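Hypothetical protein TTHA1013 (Thermus thermophilus, PDB 1WV8) is of unknown function but belongs to the DUF1902 family, related to Met-repressor-like proteins, and forms a two-chain assembly with a sheet continuous across the interface. Local coordinates at residues 35-38 against 39-43; 54-57 against 58-62. One frame throughout, in Å; residues are numbered along the deposited sequence.

Interaction 1: 35-38 against 39-43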
ATOM      1  N   GLU A  35       4.763  -4.136  -7.451  1.00 27.15           N
ATOM      2  CA  GLU A  35       4.953  -5.573  -7.251  1.00 42.07           C
ATOM      3  C   GLU A  35       6.429  -5.846  -6.967  1.00 42.42           C
ATOM      4  O   GLU A  35       6.769  -6.504  -5.979  1.00 44.96           O
ATOM      5  CB  GLU A  35       4.508  -6.357  -8.491  1.00 46.18           C
ATOM      6  CG  GLU A  35       2.990  -6.495  -8.675  1.00 56.06           C
ATOM      7  CD  GLU A  35       2.257  -5.168  -8.866  1.00 66.49           C
ATOM      8  OE1 GLU A  35       2.784  -4.270  -9.566  1.00 65.75           O
ATOM      9  OE2 GLU A  35       1.138  -5.028  -8.326  1.00 49.31           O
ATOM     10  N   GLU A  36       7.296  -5.330  -7.838  1.00 38.69           N
ATOM     11  CA  GLU A  36       8.744  -5.487  -7.694  1.00 42.35           C
ATOM     12  C   GLU A  36       9.256  -4.858  -6.392  1.00 38.30           C
ATOM     13  O   GLU A  36      10.156  -5.393  -5.738  1.00 40.49           O
ATOM     14  CB  GLU A  36       9.467  -4.840  -8.879  1.00 49.16           C
ATOM     15  CG  GLU A  36       9.141  -5.447 -10.229  1.00 65.46           C
ATOM     16  CD  GLU A  36       9.828  -4.723 -11.370  1.00 76.05           C
ATOM     17  OE1 GLU A  36      11.063  -4.549 -11.300  1.00 91.71           O
ATOM     18  OE2 GLU A  36       9.137  -4.331 -12.335  1.00 83.07           O
ATOM     19  N   LEU A  37       8.697  -3.714  -6.021  1.00 32.59           N
ATOM     20  CA  LEU A  37       9.107  -3.065  -4.785  1.00 24.79           C
ATOM     21  C   LEU A  37       8.802  -4.024  -3.631  1.00 40.13           C
ATOM     22  O   LEU A  37       9.591  -4.148  -2.688  1.00 32.77           O
ATOM     23  CB  LEU A  37       8.330  -1.772  -4.572  1.00 37.50           C
ATOM     24  CG  LEU A  37       9.017  -0.554  -3.936  1.00 36.02           C
ATOM     25  CD1 LEU A  37       8.009   0.091  -3.038  1.00 33.11           C
ATOM     26  CD2 LEU A  37      10.252  -0.918  -3.130  1.00 40.12           C
ATOM     27  N   LEU A  38       7.652  -4.696  -3.704  1.00 38.22           N
ATOM     28  CA  LEU A  38       7.263  -5.644  -2.655  1.00 39.67           C
ATOM     29  C   LEU A  38       8.251  -6.791  -2.617  1.00 34.67           C
ATOM     30  O   LEU A  38       8.753  -7.148  -1.560  1.00 37.56           O
ATOM     31  CB  LEU A  38       5.867  -6.210  -2.905  1.00 33.26           C
ATOM     32  CG  LEU A  38       4.722  -5.543  -2.143  1.00 39.98           C
ATOM     33  CD1 LEU A  38       3.392  -6.076  -2.637  1.00 45.01           C
ATOM     34  CD2 LEU A  38       4.888  -5.791  -0.653  1.00 28.15           C
ATOM     35  N   ALA A  39       8.512  -7.366  -3.784  1.00 42.85           N
ATOM     36  CA  ALA A  39       9.455  -8.468  -3.894  1.00 46.51           C
ATOM     37  C   ALA A  39      10.779  -8.074  -3.240  1.00 51.39           C
ATOM     38  O   ALA A  39      11.263  -8.758  -2.329  1.00 50.35           O
ATOM     39  CB  ALA A  39       9.672  -8.817  -5.362  1.00 36.18           C
ATOM     40  N   LYS A  40      11.359  -6.960  -3.687  1.00 47.94           N
ATOM     41  CA  LYS A  40      12.631  -6.509  -3.131  1.00 43.36           C
ATOM     42  C   LYS A  40      12.564  -6.335  -1.611  1.00 43.47           C
ATOM     43  O   LYS A  40      13.474  -6.754  -0.896  1.00 41.02           O
ATOM     44  CB  LYS A  40      13.067  -5.207  -3.804  1.00 46.51           C
ATOM     45  CG  LYS A  40      13.281  -5.343  -5.302  1.00 58.23           C
ATOM     46  CD  LYS A  40      13.868  -4.081  -5.917  1.00 63.23           C
ATOM     47  CE  LYS A  40      14.223  -4.311  -7.384  1.00 70.86           C
ATOM     48  NZ  LYS A  40      14.903  -3.141  -8.010  1.00 63.61           N
ATOM     49  N   LEU A  41      11.482  -5.737  -1.118  1.00 31.95           N
ATOM     50  CA  LEU A  41      11.319  -5.511   0.316  1.00 36.73           C
ATOM     51  C   LEU A  41      11.318  -6.802   1.138  1.00 45.81           C
ATOM     52  O   LEU A  41      11.902  -6.862   2.219  1.00 44.40           O
ATOM     53  CB  LEU A  41      10.025  -4.729   0.575  1.00 37.31           C
ATOM     54  CG  LEU A  41      10.109  -3.194   0.602  1.00 46.70           C
ATOM     55  CD1 LEU A  41      11.142  -2.724  -0.376  1.00 38.36           C
ATOM     56  CD2 LEU A  41       8.746  -2.580   0.277  1.00 27.82           C
ATOM     57  N   ALA A  42      10.657  -7.826   0.614  1.00 44.39           N
ATOM     58  CA  ALA A  42      10.557  -9.115   1.288  1.00 53.21           C
ATOM     59  C   ALA A  42      11.927  -9.669   1.638  1.00 52.02           C
ATOM     60  O   ALA A  42      12.097 -10.337   2.656  1.00 57.49           O
ATOM     61  CB  ALA A  42       9.811 -10.102   0.405  1.00 36.67           C
ATOM     62  N   VAL A  43      12.904  -9.378   0.789  1.00 54.87           N
ATOM     63  CA  VAL A  43      14.265  -9.847   0.997  1.00 55.45           C
ATOM     64  C   VAL A  43      15.064  -8.913   1.904  1.00 57.84           C
ATOM     65  O   VAL A  43      15.579  -9.326   2.942  1.00 57.66           O
ATOM     66  CB  VAL A  43      15.008  -9.974  -0.343  1.00 49.09           C
ATOM     67  CG1 VAL A  43      16.392 -10.521  -0.108  1.00 57.09           C
ATOM     68  CG2 VAL A  43      14.235 -10.876  -1.291  1.00 51.39           C
TER
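Leu37 and Leu41 lie one turn apart on the alpha-helix 34-51, where residues 35-42 show the regular i to i+4 backbone pattern. Ala39 N donates to Glu35 O, and Leu41 N to Leu37 O, both at 2.9 Å. Lys40 N reaches Glu36 O at 2.8 Å in an almost straight bond, N-H...O 178°. Ala42 N to Leu38 O closes the set at 3.0 Å.

The leucines face the sheet. Their side chains cross obliquely, and Leu37 CD2 meets Leu41 CD1 at 3.4 Å, tighter than usual. Both leucines have torsions away from the usual staggered values, and the exact closeness of these methyls is doubtful. Leu64 touches both from strand 61-69, and Ala8 and Val6 of strand 3-11 add to the cover. Leu62 also touches Leu41. Replacing Leu41 with an alanine would probably open a gap between Leu37, Leu62 and Val6.

Leu38 and Ala42 pack on Arg68 of the second subunit. Glu35 OE2 is hydrogen-bonded to Leu34 N of that subunit.

Lys40 NZ is hydrogen-bonded to Glu30 O; at 5.2 Å from Glu36 OE1 it is too far for a salt bridge. Lys40 CG is anti to its own carbonyl carbon (chi1 -61°). This brings Lys40 CG within 3.2 Å of Glu36 O.

Interaction 2: 54-57 against 58-62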
ATOM      1  N   VAL A  54      17.108  -5.625  16.129  1.00 83.67           N
ATOM      2  CA  VAL A  54      15.742  -6.040  15.811  1.00 81.28           C
ATOM      3  C   VAL A  54      14.718  -5.550  16.826  1.00 75.63           C
ATOM      4  O   VAL A  54      14.163  -4.463  16.684  1.00 82.72           O
ATOM      5  CB  VAL A  54      15.617  -7.575  15.743  1.00 84.06           C
ATOM      6  CG1 VAL A  54      14.240  -7.955  15.220  1.00 85.69           C
ATOM      7  CG2 VAL A  54      16.716  -8.160  14.872  1.00 82.75           C
ATOM      8  N   ALA A  55      14.476  -6.370  17.846  1.00 75.61           N
ATOM      9  CA  ALA A  55      13.514  -6.067  18.902  1.00 74.39           C
ATOM     10  C   ALA A  55      12.110  -6.060  18.305  1.00 76.09           C
ATOM     11  O   ALA A  55      11.391  -5.064  18.384  1.00 77.98           O
ATOM     12  CB  ALA A  55      13.834  -4.713  19.539  1.00 77.13           C
ATOM     13  N   LEU A  56      11.725  -7.184  17.707  1.00 73.04           N
ATOM     14  CA  LEU A  56      10.416  -7.316  17.072  1.00 69.82           C
ATOM     15  C   LEU A  56       9.539  -8.407  17.665  1.00 66.31           C
ATOM     16  O   LEU A  56      10.037  -9.428  18.137  1.00 62.28           O
ATOM     17  CB  LEU A  56      10.584  -7.629  15.586  1.00 69.52           C
ATOM     18  CG  LEU A  56      11.121  -6.556  14.647  1.00 69.93           C
ATOM     19  CD1 LEU A  56      11.381  -7.178  13.289  1.00 74.26           C
ATOM     20  CD2 LEU A  56      10.117  -5.420  14.538  1.00 66.78           C
ATOM     21  N   GLU A  57       8.229  -8.183  17.634  1.00 67.53           N
ATOM     22  CA  GLU A  57       7.279  -9.183  18.110  1.00 71.38           C
ATOM     23  C   GLU A  57       6.857  -9.942  16.854  1.00 69.06           C
ATOM     24  O   GLU A  57       6.602  -9.333  15.814  1.00 70.95           O
ATOM     25  CB  GLU A  57       6.065  -8.529  18.771  1.00 75.24           C
ATOM     26  CG  GLU A  57       6.374  -7.874  20.100  1.00 88.68           C
ATOM     27  CD  GLU A  57       5.127  -7.436  20.830  1.00100.00           C
ATOM     28  OE1 GLU A  57       4.246  -8.290  21.067  1.00101.92           O
ATOM     29  OE2 GLU A  57       5.027  -6.238  21.168  1.00105.47           O
ATOM     30  N   LEU A  58       6.794 -11.265  16.945  1.00 63.83           N
ATOM     31  CA  LEU A  58       6.446 -12.094  15.798  1.00 65.87           C
ATOM     32  C   LEU A  58       5.039 -12.695  15.848  1.00 67.13           C
ATOM     33  O   LEU A  58       4.407 -12.743  16.905  1.00 69.66           O
ATOM     34  CB  LEU A  58       7.493 -13.207  15.657  1.00 75.23           C
ATOM     35  CG  LEU A  58       8.921 -12.848  15.202  1.00 80.31           C
ATOM     36  CD1 LEU A  58       9.366 -11.497  15.737  1.00 81.85           C
ATOM     37  CD2 LEU A  58       9.869 -13.930  15.681  1.00 81.92           C
ATOM     38  N   PRO A  59       4.519 -13.139  14.689  1.00 67.87           N
ATOM     39  CA  PRO A  59       5.197 -13.085  13.388  1.00 69.73           C
ATOM     40  C   PRO A  59       5.080 -11.677  12.800  1.00 72.94           C
ATOM     41  O   PRO A  59       4.062 -11.000  12.985  1.00 67.24           O
ATOM     42  CB  PRO A  59       4.441 -14.125  12.573  1.00 72.19           C
ATOM     43  CG  PRO A  59       3.045 -13.945  13.060  1.00 69.83           C
ATOM     44  CD  PRO A  59       3.214 -13.813  14.568  1.00 66.83           C
ATOM     45  N   VAL A  60       6.120 -11.240  12.095  1.00 71.96           N
ATOM     46  CA  VAL A  60       6.122  -9.900  11.511  1.00 71.44           C
ATOM     47  C   VAL A  60       5.606  -9.840  10.077  1.00 63.36           C
ATOM     48  O   VAL A  60       5.949 -10.680   9.243  1.00 57.16           O
ATOM     49  CB  VAL A  60       7.541  -9.273  11.538  1.00 73.88           C
ATOM     50  CG1 VAL A  60       7.503  -7.876  10.941  1.00 78.33           C
ATOM     51  CG2 VAL A  60       8.064  -9.217  12.962  1.00 72.72           C
ATOM     52  N   GLU A  61       4.773  -8.837   9.805  1.00 58.31           N
ATOM     53  CA  GLU A  61       4.217  -8.628   8.472  1.00 50.06           C
ATOM     54  C   GLU A  61       4.590  -7.234   7.965  1.00 46.44           C
ATOM     55  O   GLU A  61       4.677  -6.268   8.735  1.00 36.18           O
ATOM     56  CB  GLU A  61       2.698  -8.771   8.486  1.00 50.62           C
ATOM     57  CG  GLU A  61       2.001  -7.874   9.497  1.00 80.04           C
ATOM     58  CD  GLU A  61       0.504  -7.755   9.249  1.00 90.42           C
ATOM     59  OE1 GLU A  61      -0.168  -8.799   9.101  1.00101.27           O
ATOM     60  OE2 GLU A  61      -0.004  -6.612   9.213  1.00 98.12           O
ATOM     61  N   LEU A  62       4.804  -7.148   6.662  1.00 33.78           N
ATOM     62  CA  LEU A  62       5.165  -5.898   6.002  1.00 43.84           C
ATOM     63  C   LEU A  62       3.935  -5.225   5.371  1.00 42.65           C
ATOM     64  O   LEU A  62       3.255  -5.836   4.547  1.00 36.98           O
ATOM     65  CB  LEU A  62       6.197  -6.203   4.914  1.00 41.00           C
ATOM     66  CG  LEU A  62       6.723  -5.069   4.040  1.00 51.59           C
ATOM     67  CD1 LEU A  62       7.654  -4.199   4.857  1.00 47.31           C
ATOM     68  CD2 LEU A  62       7.461  -5.656   2.846  1.00 51.30           C
TER
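Leu56 meets Leu58 and Val60 across a tight bend just before strand 61-69. The Leu58-Pro59 peptide is cis. The backbone angles of these two residues fit a type VIb turn, and Glu57 CA lies 6.7 Å from Val60 CA. No hydrogen bond joins the two segments; the contact is made by apolar side chains and by methyls against carbonyl oxygens.

The side chain of Leu56 can be followed outward. Its CB touches two methyl groups on the same side, Val60 CG2 at 4.0 Å and Leu58 CD1 at 4.1 Å. Its CG is a little farther from Val60 CG2, at 4.4 Å. At the end of one branch, CD1 of Leu56 comes back to 3.9 Å from the same Val60 CG2. The Leu56 and Val60 side chains cross at about a right angle.

Two methyls also lie against backbone carbonyls. CD1 of Leu58 is 3.2 Å from Leu56 O. CG2 of Val60 is 3.2 Å from Glu57 O. In Val60, CG1 is anti to the backbone N (chi1 -179°) and CG2 anti to the carbonyl carbon, which turns CG2 back over the bend.

The chain is pinned at its flanks by backbone hydrogen bonds of Glu57 and Glu61 with Arg2. Leu58 and Pro59 are exposed, while Val60 is buried and packs on Phe72 of the second subunit. Leu56 touches both Leu49 of helix 34-51 and Leu4 of strand 3-11, and Val60 rests on that same Leu4. Here the loop after the helix turns into strand 61-69, which lies parallel to strand 3-11 and pairs antiparallel with a strand of the second subunit.

How the interactions relate
Interaction 1 is partly buried: its leucines lie in the core, while Glu36 and Lys40 are exposed. Interaction 2 is a surface contact at the far end of the helix-to-strand connection. Their centres are about 17 Å apart. They come in series along the chain, on helix 34-51 and on the loop leading into strand 61-69. The two meet directly where Leu41 CB packs 3.5 Å from Leu62 CD2. Their chemistry differs. In 35-43 the helix backbone bonds to itself, while in 54-62 the segments of the bend meet through methyl contacts, with no hydrogen bond between them. Both also touch the second subunit: the helix by side chains, and the strand by sheet pairing as well.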